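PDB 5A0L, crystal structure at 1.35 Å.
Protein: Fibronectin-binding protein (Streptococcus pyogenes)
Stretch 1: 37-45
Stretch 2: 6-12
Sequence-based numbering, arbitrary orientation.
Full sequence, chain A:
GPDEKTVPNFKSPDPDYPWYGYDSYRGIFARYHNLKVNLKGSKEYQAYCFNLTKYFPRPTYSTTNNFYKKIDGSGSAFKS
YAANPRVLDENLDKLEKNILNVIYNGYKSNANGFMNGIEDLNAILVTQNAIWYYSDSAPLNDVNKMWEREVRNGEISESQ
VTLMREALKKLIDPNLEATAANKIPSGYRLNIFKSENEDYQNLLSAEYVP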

# COMPACT_ATOMS: atom_id res chain seq x y z
N VAL A 37 -10.01 -0.86 -4.77
CA VAL A 37 -10.54 -0.19 -5.94
C VAL A 37 -11.38 -1.17 -6.76
O VAL A 37 -11.09 -2.37 -6.84
CB VAL A 37 -9.44 0.41 -6.86
CG1 VAL A 37 -8.68 1.51 -6.12
CG2 VAL A 37 -8.47 -0.64 -7.37
N ASN A 38 -12.42 -0.64 -7.41
CA ASN A 38 -13.17 -1.42 -8.38
C ASN A 38 -13.74 -0.54 -9.48
O ASN A 38 -13.66 0.71 -9.39
CB ASN A 38 -14.20 -2.40 -7.74
CG ASN A 38 -15.55 -1.80 -7.47
OD1 ASN A 38 -15.68 -0.59 -7.22
ND2 ASN A 38 -16.57 -2.67 -7.44
N LEU A 39 -14.31 -1.14 -10.51
CA LEU A 39 -14.73 -0.43 -11.69
C LEU A 39 -16.18 -0.84 -11.99
O LEU A 39 -16.45 -1.95 -12.43
CB LEU A 39 -13.84 -0.77 -12.88
CG LEU A 39 -14.17 -0.06 -14.18
CD1 LEU A 39 -13.97 1.43 -14.06
CD2 LEU A 39 -13.31 -0.61 -15.31
N LYS A 40 -17.11 0.07 -11.71
CA LYS A 40 -18.53 -0.10 -11.98
C LYS A 40 -19.01 -1.50 -11.60
O LYS A 40 -19.63 -2.22 -12.39
CB LYS A 40 -18.84 0.25 -13.43
CG LYS A 40 -18.56 1.75 -13.71
CD LYS A 40 -18.91 2.17 -15.12
CE LYS A 40 -17.80 1.86 -16.10
NZ LYS A 40 -18.11 2.44 -17.44
N GLY A 41 -18.73 -1.84 -10.35
CA GLY A 41 -19.27 -3.09 -9.80
C GLY A 41 -18.49 -4.36 -10.09
O GLY A 41 -18.94 -5.45 -9.77
N SER A 42 -17.30 -4.22 -10.64
CA SER A 42 -16.40 -5.33 -10.94
C SER A 42 -15.81 -5.91 -9.69
O SER A 42 -15.91 -5.34 -8.60
CB SER A 42 -15.20 -4.83 -11.79
OG SER A 42 -14.21 -4.05 -11.02
N LYS A 43 -15.09 -7.02 -9.87
CA LYS A 43 -14.27 -7.52 -8.80
C LYS A 43 -13.31 -6.43 -8.33
O LYS A 43 -12.86 -5.55 -9.13
CB LYS A 43 -13.51 -8.76 -9.22
CG LYS A 43 -12.14 -8.51 -9.83
CD LYS A 43 -11.14 -9.55 -9.36
N GLU A 44 -13.02 -6.47 -7.04
CA GLU A 44 -12.22 -5.44 -6.39
C GLU A 44 -10.79 -5.89 -6.23
O GLU A 44 -10.50 -7.10 -6.18
CB GLU A 44 -12.83 -5.01 -5.05
CG GLU A 44 -12.65 -5.98 -3.92
CD GLU A 44 -13.37 -5.63 -2.62
OE1 GLU A 44 -14.14 -4.65 -2.55
OE2 GLU A 44 -13.22 -6.42 -1.65
N TYR A 45 -9.91 -4.90 -6.10
CA TYR A 45 -8.50 -5.10 -5.99
C TYR A 45 -7.95 -4.42 -4.76
O TYR A 45 -8.35 -3.28 -4.45
CB TYR A 45 -7.80 -4.55 -7.22
CG TYR A 45 -8.15 -5.26 -8.50
CD1 TYR A 45 -9.27 -4.93 -9.21
CD2 TYR A 45 -7.32 -6.27 -8.97
CE1 TYR A 45 -9.61 -5.61 -10.39
CE2 TYR A 45 -7.63 -6.95 -10.15
CZ TYR A 45 -8.76 -6.62 -10.86
OH TYR A 45 -9.04 -7.30 -12.03
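Stretch 2, residues 6-12: TVPNFKS

What shape does each stretch bring to the contact? Stretch 1 begins as a strand, turns over through a type I' beta turn from Leu39 to Ser42, and returns to pair Tyr45 with Val37. The turn is closed by Ser42 N donating to Leu39 O at 3.0 Å, and Ser42 OG accepts from Leu39 N at 3.0 Å. Stretch 2 has no regular helix or strand; from Val7 to Lys11 it is an extended segment with backbone angles typical of beta structure. It passes along the turn with its CA atoms closest at Gly41 and Asn9, 3.9 Å apart. Val7 lies by Gly41, Ser42 and Glu44, whereas Phe10 and Lys11 lie by Lys40, and together the two stretches bury 388 Å².

Which direct polar contacts hold stretch 2 in place? Asn38 ND2 donates to Pro8 O at 2.8 Å, almost in line, with an angle of 175°. The same amide nitrogen also donates to Ser42 O at 3.0 Å, so one side chain ties the turn together and fastens stretch 2 to it. Pro8 O receives a second approach from Gly41 CA, a CA-H...O contact of 3.2 Å. Asn9 OD1 comes within 3.4 Å of Gly41 N, but the angle is too poor for a hydrogen bond.

Why does glycine suit position 41? Its phi of 84° and psi of 9° would jam a CB against the carbonyl oxygen of Lys40, which alone calls for glycine. The contact adds a second restriction, because an ideal CB there would lie 2.9 Å from Asn9 CG, a clash.

What packs around these polar contacts? Val7 points toward stretch 1, and its CG2 lies 3.4 Å from both Gly41 O and Ser42 O. Its other methyl, CG1, is 3.9 Å from Glu44 OE1. Pro8 is set sideways, with its CG 4.0 Å from Asn38 OD1. Farther along, Lys40 CG reaches to 4.1 Å from Phe10 O, and the aliphatic carbons Lys40 CD and Lys11 CD approach to 4.4 Å.

How does water complete the join? Water 2 accepts from Gly41 N at 3.2 Å and from Phe10 N at 3.1 Å, linking backbone amides of both stretches, and lies 2.8 Å from Asn38 OD1. Water 3 bridges Lys40 N, which donates to it at 2.9 Å, and Phe10 O, 2.7 Å away. At the other end, water 1 donates to Glu44 OE1 at 2.7 Å and makes a weak bond to Thr6 O at 3.4 Å.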

# COMPACT_ATOMS: atom_id res chain seq x y z
N THR A 6 -19.72 -9.15 -1.34
CA THR A 6 -20.41 -8.05 -2.10
C THR A 6 -19.47 -6.88 -2.40
O THR A 6 -18.67 -6.48 -1.54
CB THR A 6 -21.63 -7.51 -1.33
OG1 THR A 6 -22.38 -8.61 -0.82
CG2 THR A 6 -22.55 -6.68 -2.24
N VAL A 7 -19.58 -6.35 -3.61
CA VAL A 7 -18.79 -5.18 -4.02
C VAL A 7 -19.72 -4.00 -4.35
O VAL A 7 -20.85 -4.18 -4.78
CB VAL A 7 -17.82 -5.45 -5.20
CG1 VAL A 7 -16.76 -6.46 -4.79
CG2 VAL A 7 -18.53 -5.85 -6.46
N PRO A 8 -19.21 -2.78 -4.17
CA PRO A 8 -19.99 -1.61 -4.52
C PRO A 8 -20.06 -1.40 -6.03
O PRO A 8 -19.23 -1.90 -6.80
CB PRO A 8 -19.20 -0.48 -3.85
CG PRO A 8 -17.78 -0.99 -3.83
CD PRO A 8 -17.93 -2.45 -3.53
N ASN A 9 -21.04 -0.64 -6.47
CA ASN A 9 -21.16 -0.26 -7.87
C ASN A 9 -21.51 1.23 -7.96
O ASN A 9 -22.67 1.64 -7.85
CB ASN A 9 -22.20 -1.11 -8.61
CG ASN A 9 -22.23 -0.83 -10.11
OD1 ASN A 9 -21.54 0.06 -10.61
ND2 ASN A 9 -23.03 -1.59 -10.82
N PHE A 10 -20.48 2.05 -8.16
CA PHE A 10 -20.60 3.51 -8.23
C PHE A 10 -20.08 3.96 -9.58
O PHE A 10 -19.02 3.54 -10.02
CB PHE A 10 -19.81 4.18 -7.08
CG PHE A 10 -20.50 4.09 -5.73
CD1 PHE A 10 -20.51 2.92 -5.03
CD2 PHE A 10 -21.14 5.18 -5.20
CE1 PHE A 10 -21.16 2.82 -3.82
CE2 PHE A 10 -21.78 5.10 -3.98
CZ PHE A 10 -21.80 3.91 -3.29
N LYS A 11 -20.79 4.86 -10.22
CA LYS A 11 -20.34 5.46 -11.48
C LYS A 11 -19.81 6.87 -11.23
O LYS A 11 -20.46 7.71 -10.61
CB LYS A 11 -21.47 5.52 -12.51
CG LYS A 11 -21.00 6.08 -13.86
CD LYS A 11 -21.79 5.54 -15.05
CE LYS A 11 -23.25 5.93 -15.00
NZ LYS A 11 -23.44 7.37 -15.31
N SER A 12 -18.58 7.11 -11.68
CA SER A 12 -17.97 8.42 -11.52
C SER A 12 -18.70 9.48 -12.35
O SER A 12 -19.09 9.22 -13.48
CB SER A 12 -16.53 8.35 -12.01
OG SER A 12 -15.89 9.62 -11.87
O HOH W 1 -16.06 -4.44 -0.63
O HOH W 2 -17.78 0.64 -8.57
O HOH W 3 -16.56 2.60 -10.50